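Local atomic coordinates of malonate decarboxylase subunit alpha (Acinetobacter baumannii ATCC 17978, PDB entry 6MPR), a protein that probably acts as the carrier-protein transferase of malonate decarboxylase, exchanging the carrier's acetyl group for malonyl before decarboxylation by other subunits. Residues V263-G269 with A360-G366; Q354-Q358 with N393-P398; R23-K27 with S191-V195; K70-L75 with V159-G163; S123-S127 with K382-A386. All blocks are in the same frame, centred on the assembly; numbering follows the deposited sequence.

Contact 1: V263-G269 with A360-G366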
# COMPACT_ATOMS: atom_id res chain seq x y z
N VAL A 263 14.62 -15.97 7.40
CA VAL A 263 13.93 -14.68 7.40
C VAL A 263 14.97 -13.56 7.40
O VAL A 263 15.76 -13.43 8.34
CB VAL A 263 13.00 -14.56 8.62
CG1 VAL A 263 12.36 -13.17 8.70
CG2 VAL A 263 11.93 -15.67 8.57
N GLN A 264 14.97 -12.76 6.33
CA GLN A 264 15.87 -11.62 6.17
C GLN A 264 15.26 -10.30 6.59
O GLN A 264 16.01 -9.38 6.96
CB GLN A 264 16.31 -11.47 4.71
CG GLN A 264 16.89 -12.70 4.07
CD GLN A 264 18.11 -13.17 4.80
OE1 GLN A 264 19.11 -12.45 4.89
NE2 GLN A 264 18.05 -14.38 5.36
N SER A 265 13.94 -10.16 6.48
CA SER A 265 13.27 -8.88 6.68
C SER A 265 11.98 -9.12 7.45
O SER A 265 11.33 -10.15 7.28
CB SER A 265 12.96 -8.21 5.34
OG SER A 265 12.23 -9.07 4.49
N LEU A 266 11.62 -8.17 8.31
CA LEU A 266 10.50 -8.45 9.21
C LEU A 266 10.03 -7.18 9.90
O LEU A 266 10.72 -6.16 9.94
CB LEU A 266 10.88 -9.51 10.26
CG LEU A 266 11.83 -9.10 11.39
CD1 LEU A 266 11.94 -10.26 12.36
CD2 LEU A 266 13.24 -8.69 10.91
N ASN A 267 8.81 -7.28 10.44
CA ASN A 267 8.27 -6.36 11.42
C ASN A 267 7.94 -7.12 12.70
O ASN A 267 7.49 -8.27 12.66
CB ASN A 267 7.02 -5.68 10.88
CG ASN A 267 6.26 -4.88 11.93
OD1 ASN A 267 5.21 -5.32 12.42
ND2 ASN A 267 6.76 -3.68 12.27
N HIS A 268 8.20 -6.48 13.84
CA HIS A 268 7.79 -6.96 15.16
C HIS A 268 6.64 -6.10 15.66
O HIS A 268 6.78 -4.87 15.74
CB HIS A 268 8.91 -6.85 16.19
CG HIS A 268 9.95 -7.91 16.11
ND1 HIS A 268 11.02 -7.94 16.97
CD2 HIS A 268 10.06 -9.00 15.32
CE1 HIS A 268 11.77 -9.00 16.69
NE2 HIS A 268 11.20 -9.67 15.70
N GLY A 269 5.53 -6.73 16.04
CA GLY A 269 4.56 -6.05 16.88
C GLY A 269 5.12 -5.86 18.28
O GLY A 269 5.69 -6.79 18.86
N ALA A 360 7.05 -5.99 1.12
CA ALA A 360 8.49 -6.10 0.98
C ALA A 360 9.20 -6.90 2.07
O ALA A 360 10.38 -7.20 1.90
CB ALA A 360 9.13 -4.70 0.92
N VAL A 361 8.53 -7.27 3.16
CA VAL A 361 9.22 -8.01 4.22
C VAL A 361 8.74 -9.46 4.26
O VAL A 361 7.61 -9.80 3.86
CB VAL A 361 9.10 -7.37 5.61
CG1 VAL A 361 9.59 -5.91 5.59
CG2 VAL A 361 7.70 -7.49 6.17
N ASP A 362 9.61 -10.33 4.78
CA ASP A 362 9.34 -11.76 4.84
C ASP A 362 8.29 -12.12 5.89
O ASP A 362 7.61 -13.14 5.76
CB ASP A 362 10.61 -12.55 5.21
CG ASP A 362 11.62 -12.61 4.10
OD1 ASP A 362 11.26 -12.42 2.91
OD2 ASP A 362 12.79 -12.91 4.42
N LEU A 363 8.19 -11.33 6.96
CA LEU A 363 7.54 -11.85 8.15
C LEU A 363 6.93 -10.73 8.98
O LEU A 363 7.50 -9.63 9.08
CB LEU A 363 8.53 -12.66 9.00
CG LEU A 363 8.05 -13.24 10.35
CD1 LEU A 363 8.68 -14.61 10.57
CD2 LEU A 363 8.40 -12.30 11.50
N PHE A 364 5.76 -11.01 9.55
CA PHE A 364 5.20 -10.28 10.67
C PHE A 364 5.05 -11.23 11.85
O PHE A 364 4.72 -12.40 11.68
CB PHE A 364 3.82 -9.67 10.32
CG PHE A 364 3.06 -9.17 11.52
CD1 PHE A 364 3.47 -8.02 12.18
CD2 PHE A 364 1.94 -9.84 11.98
CE1 PHE A 364 2.79 -7.55 13.27
CE2 PHE A 364 1.26 -9.38 13.08
CZ PHE A 364 1.67 -8.23 13.73
N ILE A 365 5.32 -10.72 13.05
CA ILE A 365 5.10 -11.47 14.28
C ILE A 365 4.53 -10.52 15.32
O ILE A 365 5.04 -9.41 15.51
CB ILE A 365 6.41 -12.15 14.77
CG1 ILE A 365 6.20 -12.92 16.08
CG2 ILE A 365 7.53 -11.11 14.92
CD1 ILE A 365 7.28 -13.99 16.29
N GLY A 366 3.45 -10.93 15.98
CA GLY A 366 2.86 -10.11 17.02
C GLY A 366 1.94 -10.96 17.86
O GLY A 366 1.87 -12.18 17.71

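Contact 2: Q354-Q358 with N393-P398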
# COMPACT_ATOMS: atom_id res chain seq x y z
N GLN A 354 4.23 1.03 6.32
CA GLN A 354 3.18 0.01 6.30
C GLN A 354 3.11 -0.69 4.95
O GLN A 354 2.92 -1.91 4.88
CB GLN A 354 1.83 0.64 6.63
CG GLN A 354 1.60 0.90 8.11
CD GLN A 354 1.28 -0.36 8.87
OE1 GLN A 354 0.63 -1.26 8.35
NE2 GLN A 354 1.74 -0.43 10.12
N LEU A 355 3.26 0.07 3.85
CA LEU A 355 3.29 -0.56 2.53
C LEU A 355 4.43 -1.57 2.42
O LEU A 355 4.24 -2.69 1.93
CB LEU A 355 3.43 0.51 1.44
CG LEU A 355 3.07 0.04 0.04
CD1 LEU A 355 1.63 -0.50 -0.01
CD2 LEU A 355 3.26 1.18 -0.95
N ALA A 356 5.63 -1.19 2.87
CA ALA A 356 6.74 -2.14 2.87
C ALA A 356 6.44 -3.32 3.78
O ALA A 356 6.80 -4.46 3.46
CB ALA A 356 8.04 -1.46 3.29
N GLY A 357 5.79 -3.07 4.91
CA GLY A 357 5.44 -4.16 5.80
C GLY A 357 4.53 -5.18 5.14
O GLY A 357 4.55 -6.36 5.49
N GLN A 358 3.69 -4.73 4.20
CA GLN A 358 2.85 -5.66 3.46
C GLN A 358 3.62 -6.36 2.35
O GLN A 358 3.61 -7.59 2.24
CB GLN A 358 1.65 -4.92 2.85
CG GLN A 358 0.91 -5.85 1.87
CD GLN A 358 -0.18 -5.18 1.07
OE1 GLN A 358 -0.73 -5.79 0.15
NE2 GLN A 358 -0.52 -3.94 1.40
N ASN A 393 -2.97 -5.14 8.09
CA ASN A 393 -2.11 -4.96 6.93
C ASN A 393 -0.82 -5.75 7.06
O ASN A 393 -0.30 -6.28 6.08
CB ASN A 393 -1.82 -3.48 6.73
CG ASN A 393 -0.86 -3.23 5.58
OD1 ASN A 393 -1.20 -3.48 4.42
ND2 ASN A 393 0.35 -2.75 5.89
N MET A 394 -0.30 -5.85 8.28
CA MET A 394 0.92 -6.62 8.50
C MET A 394 0.64 -8.12 8.57
O MET A 394 1.49 -8.91 8.14
CB MET A 394 1.59 -6.14 9.79
CG MET A 394 1.76 -4.63 9.85
SD MET A 394 2.89 -4.02 8.57
CE MET A 394 4.36 -4.85 9.09
N GLY A 395 -0.51 -8.51 9.10
CA GLY A 395 -0.84 -9.90 9.32
C GLY A 395 -1.77 -10.52 8.29
O GLY A 395 -2.81 -11.09 8.65
N HIS A 396 -1.41 -10.43 7.02
CA HIS A 396 -2.10 -11.18 5.99
C HIS A 396 -1.11 -11.57 4.90
O HIS A 396 -0.04 -10.98 4.77
CB HIS A 396 -3.28 -10.39 5.40
CG HIS A 396 -2.86 -9.29 4.47
ND1 HIS A 396 -2.58 -8.01 4.90
CD2 HIS A 396 -2.67 -9.28 3.12
CE1 HIS A 396 -2.21 -7.27 3.87
NE2 HIS A 396 -2.27 -8.01 2.78
N ASP A 397 -1.49 -12.59 4.14
CA ASP A 397 -0.75 -12.99 2.96
C ASP A 397 -1.05 -12.02 1.83
O ASP A 397 -2.18 -11.98 1.33
CB ASP A 397 -1.13 -14.42 2.56
CG ASP A 397 -0.36 -14.89 1.34
OD1 ASP A 397 0.80 -14.45 1.17
OD2 ASP A 397 -0.93 -15.69 0.57
N PRO A 398 -0.07 -11.21 1.40
CA PRO A 398 -0.34 -10.22 0.34
C PRO A 398 -0.49 -10.89 -1.02
O PRO A 398 0.51 -11.30 -1.62
CB PRO A 398 0.90 -9.32 0.39
CG PRO A 398 2.02 -10.24 0.89
CD PRO A 398 1.33 -11.19 1.86
O HOH W 1 -3.06 -7.76 0.02

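Contact 3: R23-K27 with S191-V195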
# COMPACT_ATOMS: atom_id res chain seq x y z
N ARG A 23 -16.25 23.15 -5.39
CA ARG A 23 -15.36 22.98 -4.24
C ARG A 23 -14.43 24.18 -4.11
O ARG A 23 -14.20 24.69 -3.01
CB ARG A 23 -14.54 21.70 -4.39
CG ARG A 23 -15.36 20.41 -4.37
CD ARG A 23 -14.47 19.22 -4.00
NE ARG A 23 -13.50 18.93 -5.05
CZ ARG A 23 -12.97 17.73 -5.26
NH1 ARG A 23 -13.33 16.69 -4.51
NH2 ARG A 23 -12.10 17.56 -6.24
N ARG A 24 -13.85 24.61 -5.24
CA ARG A 24 -12.95 25.76 -5.23
C ARG A 24 -13.65 27.00 -4.70
O ARG A 24 -13.08 27.74 -3.87
CB ARG A 24 -12.41 26.02 -6.64
CG ARG A 24 -11.54 27.27 -6.70
CD ARG A 24 -10.98 27.48 -8.10
NE ARG A 24 -10.09 26.37 -8.46
CZ ARG A 24 -9.92 25.93 -9.70
NH1 ARG A 24 -10.58 26.50 -10.71
NH2 ARG A 24 -9.10 24.91 -9.93
N HIS A 25 -14.87 27.27 -5.15
CA HIS A 25 -15.56 28.49 -4.73
C HIS A 25 -15.95 28.42 -3.26
O HIS A 25 -15.87 29.43 -2.54
CB HIS A 25 -16.81 28.73 -5.57
CG HIS A 25 -17.52 30.00 -5.23
ND1 HIS A 25 -18.68 30.02 -4.49
CD2 HIS A 25 -17.24 31.29 -5.53
CE1 HIS A 25 -19.08 31.27 -4.34
NE2 HIS A 25 -18.22 32.06 -4.97
N ALA A 26 -16.40 27.25 -2.79
CA ALA A 26 -16.79 27.13 -1.40
C ALA A 26 -15.59 27.35 -0.48
O ALA A 26 -15.70 28.05 0.53
CB ALA A 26 -17.43 25.77 -1.14
N LYS A 27 -14.44 26.77 -0.82
CA LYS A 27 -13.26 26.97 0.00
C LYS A 27 -12.83 28.43 -0.01
O LYS A 27 -12.44 28.98 1.03
CB LYS A 27 -12.12 26.07 -0.47
CG LYS A 27 -10.78 26.39 0.18
CD LYS A 27 -9.67 25.44 -0.29
CE LYS A 27 -8.34 25.87 0.31
NZ LYS A 27 -7.26 24.86 0.11
N SER A 191 -7.94 18.73 -3.34
CA SER A 191 -9.37 18.66 -3.63
C SER A 191 -10.10 19.88 -3.06
O SER A 191 -11.31 19.81 -2.84
CB SER A 191 -9.99 17.38 -3.07
OG SER A 191 -9.72 17.27 -1.67
N ASP A 192 -9.38 20.97 -2.81
CA ASP A 192 -9.94 22.16 -2.16
C ASP A 192 -10.54 21.83 -0.80
O ASP A 192 -11.56 22.40 -0.40
CB ASP A 192 -10.95 22.84 -3.09
CG ASP A 192 -10.26 23.60 -4.20
OD1 ASP A 192 -9.68 24.68 -3.92
OD2 ASP A 192 -10.23 23.10 -5.34
N GLY A 193 -9.90 20.88 -0.08
CA GLY A 193 -10.08 20.78 1.35
C GLY A 193 -9.30 21.87 2.05
O GLY A 193 -8.56 22.64 1.43
N ILE A 194 -9.46 21.96 3.37
CA ILE A 194 -8.79 22.99 4.16
C ILE A 194 -7.84 22.31 5.15
O ILE A 194 -8.27 21.44 5.93
CB ILE A 194 -9.80 23.91 4.86
CG1 ILE A 194 -10.65 24.61 3.79
CG2 ILE A 194 -9.08 24.89 5.77
CD1 ILE A 194 -11.65 25.57 4.32
N VAL A 195 -6.57 22.68 5.11
CA VAL A 195 -5.51 22.03 5.87
C VAL A 195 -5.01 23.03 6.90
O VAL A 195 -4.54 24.12 6.54
CB VAL A 195 -4.37 21.54 4.95
CG1 VAL A 195 -3.17 20.96 5.74
CG2 VAL A 195 -4.90 20.48 3.95
O HOH W 2 -11.72 21.11 -6.35
O HOH W 3 -14.37 23.12 -0.87
O HOH W 4 -10.25 27.43 -3.36
O HOH W 5 -8.36 25.58 -6.29
O HOH W 6 -7.02 24.97 -2.77

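Contact 4: K70-L75 with V159-G163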
# COMPACT_ATOMS: atom_id res chain seq x y z
N LYS A 70 2.05 10.92 17.36
CA LYS A 70 1.86 12.38 17.40
C LYS A 70 0.39 12.75 17.42
O LYS A 70 -0.39 12.25 16.61
CB LYS A 70 2.53 13.00 16.17
CG LYS A 70 2.17 14.45 15.91
CD LYS A 70 2.98 14.99 14.73
CE LYS A 70 2.46 14.47 13.40
NZ LYS A 70 3.31 14.93 12.24
N GLN A 71 0.00 13.64 18.34
CA GLN A 71 -1.37 14.14 18.46
C GLN A 71 -1.38 15.64 18.26
O GLN A 71 -0.65 16.38 18.94
CB GLN A 71 -2.01 13.83 19.83
CG GLN A 71 -1.90 12.37 20.30
CD GLN A 71 -2.60 11.42 19.35
OE1 GLN A 71 -3.72 11.69 18.90
NE2 GLN A 71 -1.93 10.32 19.03
N ALA A 72 -2.24 16.10 17.36
CA ALA A 72 -2.50 17.53 17.23
C ALA A 72 -3.44 17.95 18.36
O ALA A 72 -4.62 18.28 18.16
CB ALA A 72 -3.08 17.84 15.85
N ASP A 73 -2.92 17.90 19.58
CA ASP A 73 -3.83 17.99 20.73
C ASP A 73 -4.32 19.40 20.99
O ASP A 73 -5.40 19.57 21.58
CB ASP A 73 -3.16 17.41 21.98
CG ASP A 73 -2.00 18.24 22.48
OD1 ASP A 73 -0.96 18.33 21.77
OD2 ASP A 73 -2.13 18.82 23.58
N PHE A 74 -3.58 20.42 20.57
CA PHE A 74 -4.12 21.78 20.63
C PHE A 74 -5.33 21.91 19.72
O PHE A 74 -6.36 22.47 20.12
CB PHE A 74 -3.03 22.78 20.25
CG PHE A 74 -3.49 24.20 20.19
CD1 PHE A 74 -3.96 24.84 21.32
CD2 PHE A 74 -3.42 24.90 19.00
CE1 PHE A 74 -4.36 26.18 21.26
CE2 PHE A 74 -3.83 26.22 18.93
CZ PHE A 74 -4.30 26.86 20.07
N LEU A 75 -5.25 21.36 18.50
CA LEU A 75 -6.40 21.45 17.59
C LEU A 75 -7.56 20.61 18.09
O LEU A 75 -8.72 21.04 18.01
CB LEU A 75 -6.00 21.04 16.17
CG LEU A 75 -4.96 21.93 15.47
CD1 LEU A 75 -4.65 21.42 14.04
CD2 LEU A 75 -5.40 23.38 15.47
N VAL A 159 -8.44 18.91 7.20
CA VAL A 159 -7.39 18.12 7.84
C VAL A 159 -6.75 18.96 8.94
O VAL A 159 -6.31 20.08 8.68
CB VAL A 159 -6.34 17.63 6.83
CG1 VAL A 159 -5.27 16.83 7.55
CG2 VAL A 159 -7.00 16.76 5.75
N LEU A 160 -6.70 18.40 10.15
CA LEU A 160 -6.13 19.04 11.35
C LEU A 160 -4.91 18.22 11.75
O LEU A 160 -5.03 17.09 12.23
CB LEU A 160 -7.16 19.08 12.48
CG LEU A 160 -8.51 19.73 12.17
CD1 LEU A 160 -9.44 19.60 13.40
CD2 LEU A 160 -8.29 21.19 11.77
N SER A 161 -3.72 18.80 11.54
CA SER A 161 -2.47 18.06 11.66
C SER A 161 -1.50 18.83 12.54
O SER A 161 -1.75 19.97 12.94
CB SER A 161 -1.82 17.80 10.29
OG SER A 161 -2.60 16.93 9.50
N ALA A 162 -0.36 18.20 12.85
CA ALA A 162 0.65 18.80 13.71
C ALA A 162 2.05 18.64 13.14
O ALA A 162 2.37 17.63 12.50
CB ALA A 162 0.62 18.17 15.11
N GLY A 163 2.91 19.62 13.44
CA GLY A 163 4.31 19.56 13.08
C GLY A 163 5.18 20.28 14.10
O GLY A 163 4.69 20.90 15.04

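Contact 5: S123-S127 with K382-A386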
# COMPACT_ATOMS: atom_id res chain seq x y z
N SER A 123 -10.67 0.30 26.70
CA SER A 123 -11.64 1.38 26.88
C SER A 123 -13.05 0.93 26.48
O SER A 123 -13.24 0.30 25.43
CB SER A 123 -11.23 2.59 26.06
OG SER A 123 -12.26 3.58 26.07
N LEU A 124 -14.03 1.26 27.32
CA LEU A 124 -15.43 1.00 27.03
C LEU A 124 -16.13 2.19 26.41
O LEU A 124 -17.33 2.10 26.11
CB LEU A 124 -16.18 0.61 28.31
CG LEU A 124 -15.72 -0.67 29.00
CD1 LEU A 124 -14.65 -0.36 30.05
CD2 LEU A 124 -16.90 -1.39 29.62
N ARG A 125 -15.42 3.30 26.20
CA ARG A 125 -16.07 4.56 25.86
C ARG A 125 -16.74 4.52 24.49
O ARG A 125 -17.86 5.02 24.34
CB ARG A 125 -15.06 5.70 25.94
CG ARG A 125 -15.14 6.53 27.20
CD ARG A 125 -14.49 7.88 27.00
NE ARG A 125 -15.47 8.97 26.95
CZ ARG A 125 -15.16 10.24 26.69
NH1 ARG A 125 -13.90 10.59 26.47
NH2 ARG A 125 -16.12 11.15 26.66
N ILE A 126 -16.06 3.98 23.46
CA ILE A 126 -16.66 3.96 22.12
C ILE A 126 -17.93 3.11 22.13
O ILE A 126 -18.97 3.51 21.60
CB ILE A 126 -15.64 3.47 21.07
CG1 ILE A 126 -14.61 4.57 20.77
CG2 ILE A 126 -16.35 3.03 19.79
CD1 ILE A 126 -13.42 4.08 19.93
N SER A 127 -17.85 1.91 22.73
CA SER A 127 -19.04 1.07 22.86
C SER A 127 -20.16 1.79 23.59
O SER A 127 -21.33 1.66 23.22
CB SER A 127 -18.70 -0.23 23.59
OG SER A 127 -18.06 -1.15 22.71
N LYS A 382 -15.66 -8.09 25.06
CA LYS A 382 -17.02 -7.63 25.34
C LYS A 382 -17.01 -6.21 25.90
O LYS A 382 -16.28 -5.90 26.84
CB LYS A 382 -17.69 -8.60 26.32
CG LYS A 382 -19.18 -8.34 26.54
CD LYS A 382 -19.77 -9.31 27.56
CE LYS A 382 -21.29 -9.35 27.50
NZ LYS A 382 -21.89 -7.99 27.63
N GLY A 383 -17.81 -5.34 25.29
CA GLY A 383 -17.91 -3.95 25.70
C GLY A 383 -16.78 -3.04 25.28
O GLY A 383 -16.81 -1.85 25.63
N ARG A 384 -15.76 -3.55 24.57
CA ARG A 384 -14.56 -2.77 24.24
C ARG A 384 -14.23 -2.88 22.75
O ARG A 384 -13.47 -3.75 22.33
CB ARG A 384 -13.40 -3.25 25.10
CG ARG A 384 -13.66 -3.06 26.61
CD ARG A 384 -12.80 -4.01 27.44
NE ARG A 384 -12.81 -3.68 28.87
CZ ARG A 384 -13.80 -3.96 29.71
NH1 ARG A 384 -14.90 -4.57 29.27
NH2 ARG A 384 -13.71 -3.61 30.99
N LEU A 385 -14.75 -1.95 21.95
CA LEU A 385 -14.57 -2.01 20.50
C LEU A 385 -13.17 -1.51 20.12
O LEU A 385 -12.96 -0.38 19.68
CB LEU A 385 -15.67 -1.22 19.81
CG LEU A 385 -15.82 -1.36 18.30
CD1 LEU A 385 -15.95 -2.82 17.93
CD2 LEU A 385 -17.05 -0.59 17.86
N ALA A 386 -12.19 -2.39 20.30
CA ALA A 386 -10.82 -2.05 19.94
C ALA A 386 -10.72 -1.77 18.44
O ALA A 386 -11.57 -2.17 17.64
CB ALA A 386 -9.86 -3.18 20.34
O HOH W 7 -15.16 0.63 23.49

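Contact 1: V263-G269 with A360-G366
Gln264 N donates to Asp362 OD2 (2.9 Å) and Asp362 N to Ser265 OG (2.9 Å), so Asp362 ties Gln264 and Ser265 at the entrance to a parallel strand pair in the middle of the chain's mixed sheet. Asp362 OD1 is held separately by Thr405. Beyond this start the backbones run parallel, with the short strand axes 4.8 Å apart and crossing at -21°. Asn267 uses both its backbone groups: its N donates to Leu363 O (3.0 Å), and its O accepts from Ile365 N (3.3 Å). Gly269 N then closes on Ile365 O at 2.8 Å. On one face Leu266 CB lies 3.9 Å from Leu363 CD2, and Leu363 and Ile365 pack on Tyr258 of helix 244-261. Val263 CG1 adds a contact of 3.9 Å to Leu363 CB. Asn267 and Phe364 share the other face. There the Asn267 amide, whose ND2 bonds to Thr299 of strand 297-299, sets its OD1 at the edge of the Phe364 ring, 3.2 Å from CD1.

Contact 2: Q354-Q358 with N393-P398
Asn393, near the end of helix 391-394, reaches straight into helix 350-359: its ND2 donates to both Gln354 O and Gln354 OE1, each at 2.9 Å. That backbone oxygen already receives Gln358 N within its own helix (3.0 Å), so the side chain shares an occupied acceptor, while Asn393 OD1 pairs with Tyr359 OH of the second subunit. Met394 curls back so that its CE sits 3.5 Å from Gly357 CA; a CB on residue 357 would collide with that methyl. Helix 350-359 leads into the central strand 363-366 of the mixed sheet, and here it lies between residues 393-398 and the second subunit. Gly395 leaves helical geometry and lets the chain swing round to His396, whose NE2 reaches Gln358 OE1 through water 1 (2.9 and 3.1 Å) while its ND1 bonds to Pro392 O. The same OE1 bonds to Gln358 NE2 of the second subunit. Pro398 lies against Gln358, with CG 3.4 Å from Gln358 O and CB 3.8 Å from Gln358 CG.

Contact 3: R23-K27 with S191-V195
Lys27 is fully provided for: its NZ donates to Gly193 O at 2.9 Å, to water 6 at 2.9 Å, and forms a salt bridge with Asp220, which matches the three protons of the ammonium. Asp192, in a left-handed backbone conformation, points at the helix yet meets its basic residues through solvent. Its OD1 accepts from waters 4, 5 and 6, each at 2.9 Å, and these lead to Arg24 O, Arg24 NE and Lys27 NZ. Its OD2 is 2.7 Å from water 2, which also takes Arg23 NE at 3.1 Å. Arg24 NE stands 4.5 Å from Asp192 OD2 with the oxygen well off the guanidinium plane, so only charge attraction acts there. Water 3 donates to both Arg23 O (2.7 Å) and Asp192 O (2.9 Å), two acceptors that could not pair directly. Ser191 O lies over the guanidinium face of Arg23, 3.2 Å from NE but badly angled for a bond, while Arg23 NH2 reaches Pro335 O of the second subunit. Lys27 CG touches Ile194 CG1 at 4.0 Å. This is a water-mediated seam between the N-terminal helix 22-34 and the loop entering strand 194-199 of an alpha/beta fold's parallel sheet.

Contact 4: K70-L75 with V159-G163
A buried lysine gives this contact its one direct hydrogen bond: Lys70 NZ donates to Ala162 O at 2.9 Å. The same ammonium also meets Ser177 O and Ser181 OG, so three oxygens, from Ala162, Ser177 and Ser181, take its hydrogen bonds. Lys70 CD rests 4.0 Å from Ala162 CB on the way. The backbone then bends sharply through an inverse gamma turn centred on Ala72, the N-cap of helix 73-79. The turn directs Ala72 CB at the strand, where it lies 3.8 Å from Ala162 CB. One helical turn further on, Leu75 CD1 packs on Leu160 CB (3.8 Å) and sits 3.4 Å from Ser161 O. Leu160 and Ala162 thus face residues 70-75, whereas Ser161 turns its CB away and hydrogen-bonds Glu65. Helix 73-79 belongs to the beta-alpha-beta crossover from strand 61-64 to strand 90-94, and it starts over the C-terminal end of the adjoining parallel strand 158-163, as in Rossmann-like alpha/beta sheets.

Contact 5: S123-S127 with K382-A386
Ser123 works in two directions. Its OG accepts Arg125 N at 3.2 Å, a capping bond at the start of helix 125-131, and its backbone O turns to the loop 382-386, receiving a proton from water 7 (2.7 Å) and lying 3.5 Å from Arg384 CA in a CA-H...O contact. Leu124 makes the matching contact with its own CA, 3.5 Å from Gly383 O, and lays CD1 over one face of the Arg384 guanidinium, 3.5 Å from NH2. That guanidinium is steadied by NH1 donating to Lys382 O at 3.1 Å. Ile126 points toward the loop and meets Leu385 loosely, CG2 to CD2 at 4.2 Å. Ser127 comes closest, with CB 3.2 Å from Gly383 O; its OG makes at best a weak bond to that oxygen (3.3 Å). Its N donates to water 7 at 3.1 Å, and the same water takes Leu385 N at 3.0 Å, where an inverse gamma turn bends the loop. The contact therefore joins a helix beside the edge of the parallel sheet to a loop from the other half of the chain, and it relies on one bridging water and CA-H...O contacts in place of strong direct hydrogen bonds.

Contacts 1 and 2 form one buried centre: helix 350-359 runs into strand 363-366, and Met394 touches both, its O 3.3 Å from Phe364 CB and its CE 3.3 Å from Asn267 CB. Contacts 3 and 4 share the other, parallel sheet, where Ile194 O probably accepts a hydrogen bond from Val159 N at 2.8 Å. Contact 5 stands apart, linking the two halves of the chain. Chemistry follows depth. Contact 1 relies on strand pairing, contact 2 on side-chain amides with one bridging water and contact 4 on apolar packing beside a buried lysine, whereas the partly buried contacts 3 and 5 lean mostly on waters. The second subunit reaches contacts 1, 2 and 3.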